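Local coordinates for protein excinuclease ABC, subunit A. (Deinococcus radiodurans, PDB 2VF7) that binds DNA, ADP and zinc and, as an ABC-type ATPase of the UvrA family, probably takes part in recognising damaged DNA for excision repair, at residues 501-507 against 574-580; 512-518 against 533-539; 799-804 against 816-822. The protein carries 1 engineered substitution. One frame throughout, in Å; residues are numbered along the deposited sequence.

Interaction 1: 501-507 against 574-580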
# COMPACT_ATOMS: atom_id res chain seq x y z
N GLY A 501 -11.41 47.12 -33.29
CA GLY A 501 -10.48 46.68 -34.33
C GLY A 501 -10.59 45.18 -34.56
O GLY A 501 -11.46 44.51 -33.99
N TRP A 502 -9.70 44.64 -35.39
CA TRP A 502 -9.75 43.21 -35.73
C TRP A 502 -8.37 42.55 -35.76
O TRP A 502 -7.47 43.02 -36.46
CB TRP A 502 -10.45 43.00 -37.08
CG TRP A 502 -11.92 43.29 -37.06
CD1 TRP A 502 -12.53 44.48 -37.37
CD2 TRP A 502 -12.98 42.38 -36.72
NE1 TRP A 502 -13.89 44.36 -37.25
CE2 TRP A 502 -14.20 43.08 -36.85
CE3 TRP A 502 -13.01 41.04 -36.33
CZ2 TRP A 502 -15.44 42.48 -36.60
CZ3 TRP A 502 -14.26 40.44 -36.08
CH2 TRP A 502 -15.45 41.17 -36.21
N LEU A 503 -8.23 41.47 -35.00
CA LEU A 503 -6.99 40.69 -34.90
C LEU A 503 -7.09 39.48 -35.84
O LEU A 503 -8.06 38.72 -35.78
CB LEU A 503 -6.79 40.22 -33.44
CG LEU A 503 -5.43 39.95 -32.76
CD1 LEU A 503 -5.21 38.47 -32.41
CD2 LEU A 503 -4.22 40.55 -33.51
N GLU A 504 -6.10 39.32 -36.71
CA GLU A 504 -6.10 38.22 -37.69
C GLU A 504 -5.10 37.12 -37.31
O GLU A 504 -3.90 37.39 -37.10
CB GLU A 504 -5.80 38.75 -39.10
CG GLU A 504 -6.80 39.80 -39.63
CD GLU A 504 -6.49 40.28 -41.05
OE1 GLU A 504 -5.38 39.98 -41.56
OE2 GLU A 504 -7.35 40.96 -41.67
N LEU A 505 -5.60 35.90 -37.18
CA LEU A 505 -4.77 34.71 -37.00
C LEU A 505 -4.93 33.83 -38.25
O LEU A 505 -5.95 33.14 -38.42
CB LEU A 505 -5.19 33.94 -35.74
CG LEU A 505 -4.20 33.34 -34.73
CD1 LEU A 505 -4.92 32.31 -33.89
CD2 LEU A 505 -2.97 32.70 -35.35
N ASN A 506 -3.93 33.91 -39.13
CA ASN A 506 -3.95 33.23 -40.42
C ASN A 506 -2.97 32.06 -40.49
O ASN A 506 -1.91 32.08 -39.85
CB ASN A 506 -3.62 34.24 -41.53
CG ASN A 506 -4.57 35.43 -41.54
OD1 ASN A 506 -5.79 35.28 -41.71
ND2 ASN A 506 -4.02 36.63 -41.38
N GLY A 507 -3.34 31.04 -41.26
CA GLY A 507 -2.47 29.89 -41.55
C GLY A 507 -2.18 29.03 -40.35
O GLY A 507 -1.04 28.60 -40.15
N ALA A 574 1.49 29.49 -37.41
CA ALA A 574 0.50 30.58 -37.33
C ALA A 574 1.09 31.87 -37.90
O ALA A 574 2.30 31.99 -38.05
CB ALA A 574 0.04 30.80 -35.89
N ARG A 575 0.22 32.83 -38.22
CA ARG A 575 0.66 34.15 -38.67
C ARG A 575 -0.27 35.25 -38.16
O ARG A 575 -1.49 35.14 -38.28
CB ARG A 575 0.77 34.21 -40.20
CG ARG A 575 2.10 33.70 -40.76
CD ARG A 575 2.14 33.74 -42.28
NE ARG A 575 1.02 33.02 -42.88
CZ ARG A 575 0.02 33.60 -43.55
NH1 ARG A 575 0.00 34.92 -43.72
NH2 ARG A 575 -0.96 32.86 -44.06
N LEU A 576 0.34 36.29 -37.60
CA LEU A 576 -0.39 37.45 -37.07
C LEU A 576 -0.64 38.53 -38.11
O LEU A 576 0.15 38.71 -39.04
CB LEU A 576 0.34 38.03 -35.85
CG LEU A 576 -0.16 37.74 -34.42
CD1 LEU A 576 -0.86 38.95 -33.85
CD2 LEU A 576 -1.06 36.52 -34.35
N GLY A 577 -1.75 39.25 -37.93
CA GLY A 577 -2.15 40.33 -38.82
C GLY A 577 -3.25 41.15 -38.18
O GLY A 577 -3.57 40.95 -37.00
N GLY A 578 -3.84 42.06 -38.94
CA GLY A 578 -4.92 42.90 -38.44
C GLY A 578 -4.41 44.15 -37.75
O GLY A 578 -3.28 44.58 -37.98
N ASP A 579 -5.25 44.75 -36.90
CA ASP A 579 -4.92 45.99 -36.20
C ASP A 579 -4.14 45.68 -34.91
O ASP A 579 -4.70 45.61 -33.81
CB ASP A 579 -6.18 46.83 -35.89
CG ASP A 579 -7.12 46.98 -37.10
OD1 ASP A 579 -6.68 47.39 -38.19
OD2 ASP A 579 -8.33 46.70 -36.94
N LEU A 580 -2.84 45.47 -35.08
CA LEU A 580 -1.91 45.12 -34.01
C LEU A 580 -1.62 46.27 -33.04
O LEU A 580 -1.51 46.06 -31.83
CB LEU A 580 -0.58 44.64 -34.60
CG LEU A 580 -0.20 43.15 -34.68
CD1 LEU A 580 -0.33 42.48 -33.31
CD2 LEU A 580 -1.01 42.42 -35.73
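Glu-504 N reaches Gly-577 O at 3.0 Å, and the return bond from Gly-577 N is weak; through such backbone bonds strands 502-506 and 575-578 pair in antiparallel fashion, their axes at 153°. Asn-506 N meets Arg-575 O at 2.9 Å. Beyond the last pair the ladder continues through Asp-579: its N binds Trp-502 O at 2.8 Å, and its carboxylate turns back so that OD2 takes Trp-502 N on the anti side at 2.9 Å. On the face bearing Glu-504, that side chain runs over Gly-577 and Gly-578, with CG beside the backbone N (chi1 -59°) and CB 3.6 Å from Gly-577 C; with an alanine here, Gly-578 would probably lose the cover of CG and the carboxylate, and Arg-519 its weak, long ion pair. Farther along this face the Arg-575 guanidinium lies with one face over Asn-506 CB. The opposite face is apolar: Leu-503 CD2 touches Leu-576 CD1 at 3.7 Å and Leu-505 CD2 touches Ala-574 CB at 3.6 Å, with Leu-544 of helix 536-551 covering both Leu-503 and Leu-505. With strand 516-521 on its other edge, strand 502-510 is the middle of a three-stranded antiparallel sheet, consistent with the ABC-specific beta subdomain of an ATPase head.

Interaction 2: 512-518 against 533-539. With ADP (adenosine-5'-diphosphate), chain D.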
# COMPACT_ATOMS: atom_id res chain seq x y z
N ASN A 512 -5.56 19.16 -35.49
CA ASN A 512 -6.63 18.99 -36.50
C ASN A 512 -7.00 20.23 -37.35
O ASN A 512 -7.93 20.18 -38.16
CB ASN A 512 -7.88 18.33 -35.90
CG ASN A 512 -8.70 19.28 -35.05
OD1 ASN A 512 -8.17 20.17 -34.38
ND2 ASN A 512 -10.01 19.06 -35.04
N LEU A 513 -6.26 21.33 -37.17
CA LEU A 513 -6.43 22.53 -37.97
C LEU A 513 -5.37 22.55 -39.07
O LEU A 513 -4.17 22.53 -38.77
CB LEU A 513 -6.27 23.79 -37.09
CG LEU A 513 -6.79 23.83 -35.65
CD1 LEU A 513 -6.41 25.14 -35.01
CD2 LEU A 513 -8.30 23.63 -35.55
N ASP A 514 -5.81 22.56 -40.32
CA ASP A 514 -4.93 22.78 -41.47
C ASP A 514 -4.74 24.30 -41.54
O ASP A 514 -4.81 24.95 -40.50
CB ASP A 514 -5.56 22.23 -42.77
CG ASP A 514 -4.52 21.64 -43.73
OD1 ASP A 514 -4.72 21.71 -44.97
OD2 ASP A 514 -3.49 21.10 -43.25
N ASN A 515 -4.50 24.86 -42.72
CA ASN A 515 -4.32 26.31 -42.81
C ASN A 515 -5.63 27.11 -42.68
O ASN A 515 -6.22 27.55 -43.67
CB ASN A 515 -3.46 26.74 -44.03
CG ASN A 515 -3.76 25.94 -45.31
OD1 ASN A 515 -4.21 24.79 -45.26
ND2 ASN A 515 -3.47 26.55 -46.46
N LEU A 516 -6.05 27.27 -41.43
CA LEU A 516 -7.28 27.95 -41.03
C LEU A 516 -7.03 29.42 -40.73
O LEU A 516 -6.12 29.75 -39.98
CB LEU A 516 -7.87 27.27 -39.79
CG LEU A 516 -8.97 27.99 -39.00
CD1 LEU A 516 -10.31 27.87 -39.69
CD2 LEU A 516 -9.06 27.46 -37.57
N ASP A 517 -7.85 30.29 -41.31
CA ASP A 517 -7.81 31.75 -41.09
C ASP A 517 -9.03 32.21 -40.29
O ASP A 517 -10.18 31.93 -40.66
CB ASP A 517 -7.76 32.50 -42.43
CG ASP A 517 -6.71 31.95 -43.39
OD1 ASP A 517 -6.81 32.24 -44.60
OD2 ASP A 517 -5.78 31.24 -42.97
N VAL A 518 -8.79 32.95 -39.21
CA VAL A 518 -9.83 33.34 -38.25
C VAL A 518 -9.64 34.79 -37.76
O VAL A 518 -8.50 35.29 -37.70
CB VAL A 518 -9.89 32.32 -37.07
CG1 VAL A 518 -8.76 32.55 -36.10
CG2 VAL A 518 -11.22 32.39 -36.35
N GLY A 533 -13.12 18.23 -28.55
CA GLY A 533 -12.19 17.74 -29.57
C GLY A 533 -12.29 18.46 -30.90
O GLY A 533 -11.68 18.03 -31.88
N SER A 534 -13.08 19.54 -30.93
CA SER A 534 -13.21 20.42 -32.11
C SER A 534 -11.91 21.11 -32.47
O SER A 534 -11.43 20.97 -33.59
CB SER A 534 -14.25 21.49 -31.86
OG SER A 534 -15.53 20.92 -31.78
N GLY A 535 -11.36 21.88 -31.53
CA GLY A 535 -10.12 22.63 -31.78
C GLY A 535 -10.05 24.00 -31.15
O GLY A 535 -9.11 24.75 -31.40
N LYS A 536 -11.03 24.34 -30.33
CA LYS A 536 -11.10 25.61 -29.59
C LYS A 536 -9.85 25.86 -28.75
O LYS A 536 -9.18 26.89 -28.87
CB LYS A 536 -12.31 25.58 -28.64
CG LYS A 536 -13.50 24.81 -29.15
CD LYS A 536 -14.63 24.92 -28.17
CE LYS A 536 -14.43 24.04 -26.94
NZ LYS A 536 -14.66 22.61 -27.29
N SER A 537 -9.55 24.90 -27.89
CA SER A 537 -8.34 24.88 -27.11
C SER A 537 -7.07 24.93 -27.99
O SER A 537 -6.11 25.62 -27.64
CB SER A 537 -8.37 23.69 -26.14
OG SER A 537 -7.09 23.16 -25.89
N THR A 538 -7.09 24.23 -29.12
CA THR A 538 -5.98 24.23 -30.08
C THR A 538 -5.83 25.58 -30.78
O THR A 538 -4.72 26.02 -31.04
CB THR A 538 -6.13 23.11 -31.15
OG1 THR A 538 -6.53 21.89 -30.52
CG2 THR A 538 -4.83 22.86 -31.86
N LEU A 539 -6.95 26.24 -31.07
CA LEU A 539 -6.95 27.58 -31.66
C LEU A 539 -6.59 28.68 -30.66
O LEU A 539 -5.72 29.50 -30.93
CB LEU A 539 -8.31 27.90 -32.30
CG LEU A 539 -8.51 29.25 -32.98
CD1 LEU A 539 -7.70 29.39 -34.26
CD2 LEU A 539 -9.98 29.48 -33.27
PB ADP D . -11.29 21.00 -27.72
O1B ADP D . -11.78 19.90 -26.82
O2B ADP D . -10.42 22.05 -27.08
O3B ADP D . -12.42 21.56 -28.55
PA ADP D . -8.67 20.36 -28.79
O1A ADP D . -8.10 19.37 -27.83
O2A ADP D . -8.24 21.79 -28.76
O3A ADP D . -10.29 20.29 -28.78
O5' ADP D . -8.23 19.80 -30.25
C5' ADP D . -8.90 18.71 -30.86
C4' ADP D . -7.96 17.79 -31.62
O4' ADP D . -6.59 18.09 -31.36
C3' ADP D . -8.19 16.38 -31.12
O3' ADP D . -8.11 15.46 -32.21
C2' ADP D . -7.06 16.14 -30.14
O2' ADP D . -6.73 14.76 -29.95
C1' ADP D . -5.94 16.97 -30.74
N9 ADP D . -4.99 17.40 -29.68
C8 ADP D . -5.17 18.43 -28.83
N7 ADP D . -4.12 18.58 -27.99
C5 ADP D . -3.23 17.61 -28.31
C6 ADP D . -1.90 17.18 -27.82
N6 ADP D . -1.30 17.84 -26.80
N1 ADP D . -1.30 16.13 -28.43
C2 ADP D . -1.89 15.46 -29.45
N3 ADP D . -3.11 15.79 -29.94
C4 ADP D . -3.81 16.84 -29.43
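Asn-512 and the Walker A P-loop meet at the second ADP site, where the loop wraps the diphosphate and helix 536-551 begins. Asn-512 ND2 gives Ser-534 O a nearly straight hydrogen bond of 2.8 Å (167°); the acceptor lies in the amide plane, although ND2 stands above the carbonyl plane of Ser-534. Gly-810 O also accepts from this nitrogen, so one amide ties the P-loop to the loop carrying Gly-810. CG sits between backbone N and carbonyl carbon (chi1 76°), which brings the amide alongside the ribose, OD1 3.7 Å from ADP C4'. Around the beta-phosphate, Gly-533 N binds O1B at 2.8 Å, while Gly-535 N and Lys-536 NZ both bind O3B. The lysine chain bends at chi3 and chi4 to curl round that oxygen, and its NZ also bonds Gly-530 O. At the alpha-phosphate, Thr-538 OG1 donates to ADP O2A, though the modelled length of 2.5 Å is doubtfully short. Gly-535 takes the N-cap position; a side chain on it would run into Leu-513 CD2. Past the phosphates, Leu-513 CD1 rests 4.1 Å from Leu-539 N. The Leu-539 side chain crosses Leu-516 at about a right angle, and its CD1 meets Val-518 CG1 tip to tip at 3.8 Å.

Interaction 3: 799-804 against 816-822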
# COMPACT_ATOMS: atom_id res chain seq x y z
N SER A 799 -22.08 37.23 -24.45
CA SER A 799 -20.92 37.71 -25.20
C SER A 799 -21.33 38.84 -26.14
O SER A 799 -22.52 39.15 -26.25
CB SER A 799 -20.32 36.58 -26.01
OG SER A 799 -19.93 35.54 -25.14
N ASP A 800 -20.35 39.45 -26.81
CA ASP A 800 -20.59 40.44 -27.88
C ASP A 800 -20.40 39.84 -29.28
O ASP A 800 -20.95 40.35 -30.26
CB ASP A 800 -19.67 41.65 -27.72
CG ASP A 800 -19.84 42.34 -26.38
OD1 ASP A 800 -20.93 42.90 -26.16
OD2 ASP A 800 -18.89 42.32 -25.56
N TRP A 801 -19.60 38.76 -29.35
CA TRP A 801 -19.30 38.02 -30.58
C TRP A 801 -19.12 36.52 -30.25
O TRP A 801 -18.93 36.17 -29.08
CB TRP A 801 -18.03 38.59 -31.22
CG TRP A 801 -17.79 38.17 -32.64
CD1 TRP A 801 -16.96 37.18 -33.06
CD2 TRP A 801 -18.39 38.73 -33.82
NE1 TRP A 801 -16.99 37.08 -34.42
CE2 TRP A 801 -17.86 38.02 -34.92
CE3 TRP A 801 -19.32 39.76 -34.06
CZ2 TRP A 801 -18.23 38.30 -36.25
CZ3 TRP A 801 -19.68 40.04 -35.38
CH2 TRP A 801 -19.14 39.31 -36.46
N VAL A 802 -19.22 35.64 -31.25
CA VAL A 802 -19.09 34.18 -31.06
C VAL A 802 -18.40 33.49 -32.24
O VAL A 802 -18.69 33.78 -33.40
CB VAL A 802 -20.47 33.46 -30.80
CG1 VAL A 802 -20.29 31.95 -30.69
CG2 VAL A 802 -21.17 34.00 -29.55
N LEU A 803 -17.49 32.57 -31.94
CA LEU A 803 -16.79 31.75 -32.94
C LEU A 803 -17.09 30.26 -32.75
O LEU A 803 -16.58 29.62 -31.82
CB LEU A 803 -15.28 31.98 -32.87
CG LEU A 803 -14.57 32.98 -33.81
CD1 LEU A 803 -15.05 34.40 -33.61
CD2 LEU A 803 -13.08 32.92 -33.55
N ASP A 804 -17.92 29.71 -33.62
CA ASP A 804 -18.27 28.30 -33.53
C ASP A 804 -17.27 27.48 -34.33
O ASP A 804 -17.10 27.69 -35.52
CB ASP A 804 -19.69 28.05 -34.03
CG ASP A 804 -20.24 26.73 -33.57
OD1 ASP A 804 -20.14 26.44 -32.37
OD2 ASP A 804 -20.80 25.97 -34.39
N LEU A 816 -13.88 26.68 -39.09
CA LEU A 816 -14.70 27.76 -38.57
C LEU A 816 -16.07 27.50 -39.16
O LEU A 816 -16.23 27.51 -40.37
CB LEU A 816 -14.15 29.12 -39.00
CG LEU A 816 -14.90 30.37 -38.50
CD1 LEU A 816 -15.00 30.38 -37.00
CD2 LEU A 816 -14.21 31.63 -38.97
N VAL A 817 -17.07 27.23 -38.32
CA VAL A 817 -18.37 26.82 -38.86
C VAL A 817 -19.50 27.85 -38.68
O VAL A 817 -20.56 27.72 -39.29
CB VAL A 817 -18.78 25.38 -38.41
CG1 VAL A 817 -19.67 25.41 -37.18
CG2 VAL A 817 -19.47 24.67 -39.55
N ALA A 818 -19.25 28.85 -37.85
CA ALA A 818 -20.13 30.01 -37.72
C ALA A 818 -19.41 31.05 -36.91
O ALA A 818 -18.57 30.71 -36.07
CB ALA A 818 -21.44 29.64 -37.05
N GLN A 819 -19.73 32.31 -37.18
CA GLN A 819 -19.19 33.46 -36.45
C GLN A 819 -20.18 34.63 -36.54
O GLN A 819 -20.90 34.76 -37.54
CB GLN A 819 -17.81 33.83 -36.97
CG GLN A 819 -17.77 34.38 -38.40
CD GLN A 819 -16.36 34.43 -38.99
OE1 GLN A 819 -15.39 34.74 -38.29
NE2 GLN A 819 -16.26 34.12 -40.28
N GLY A 820 -20.23 35.46 -35.49
CA GLY A 820 -21.20 36.58 -35.40
C GLY A 820 -21.60 36.87 -33.96
O GLY A 820 -21.00 36.33 -33.03
N THR A 821 -22.60 37.72 -33.76
CA THR A 821 -23.16 37.96 -32.43
C THR A 821 -23.88 36.68 -31.96
O THR A 821 -24.12 35.79 -32.78
CB THR A 821 -24.15 39.13 -32.44
OG1 THR A 821 -25.10 38.94 -33.49
CG2 THR A 821 -23.42 40.46 -32.67
N PRO A 822 -24.19 36.54 -30.65
CA PRO A 822 -24.91 35.33 -30.24
C PRO A 822 -26.21 35.10 -31.01
O PRO A 822 -26.46 33.99 -31.50
CB PRO A 822 -25.18 35.56 -28.75
CG PRO A 822 -24.16 36.55 -28.31
CD PRO A 822 -23.88 37.42 -29.50
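Asp-804 O accepts from Val-817 N at 2.8 Å and, weakly, from Ala-818 N, the doubled pairing of a classic beta bulge. Asp-804 N in turn binds Ala-818 O at 2.7 Å. Farther along, Gly-820 N meets Val-802 O at 3.1 Å, with a weak return bond from Val-802 N. The Asp-804 carboxylate lies side by side with Val-817, but its oxygens are bound by others: OD1 by Thr-529 and OD2 by Ser-831. Packing on the face bearing Trp-801 centres on Gly-820, whose CA sits 3.5 Å from the centroid of the six-membered ring, 9° off the normal, a CH-pi contact. CG lies anti to the backbone N of Trp-801 (chi1 -165°), swinging the indole across the neighbouring strand, while Trp-801 NE1 is buried with no partner. Leu-803 CG meets Leu-816 CD1 at 4.1 Å. On the other face Val-802 CG2 lies 4.1 Å from Pro-822 CG, at the start of a helix for which Thr-821 is the N-cap. The two strands form a beta hairpin at the margin of the six-stranded mixed sheet, with 816-820 as its outermost strand, in the nucleotide-binding core of this ABC ATPase.

Overall arrangement
Within one ABC-ATPase head, interactions 1 and 2 and interactions 2 and 3 have centres about 15 Å apart, and interactions 1 and 3 about 17 Å. Along the chain, interaction 2 falls between the two segments of interaction 1, while interaction 3 follows both. Strand 516-521 runs beside strand 502-510, so interactions 1 and 2 share the three-stranded antiparallel sheet. Interaction 3 belongs to the six-stranded mixed sheet. Val-518 joins the two sheets by packing on Leu-803 and Leu-816, and Trp-502 meets Trp-801 edge-to-face. Helix 536-551, which starts at the ADP, packs its Leu-539 on Val-518 and Leu-505 of the antiparallel sheet and on Ile-805 of the mixed one.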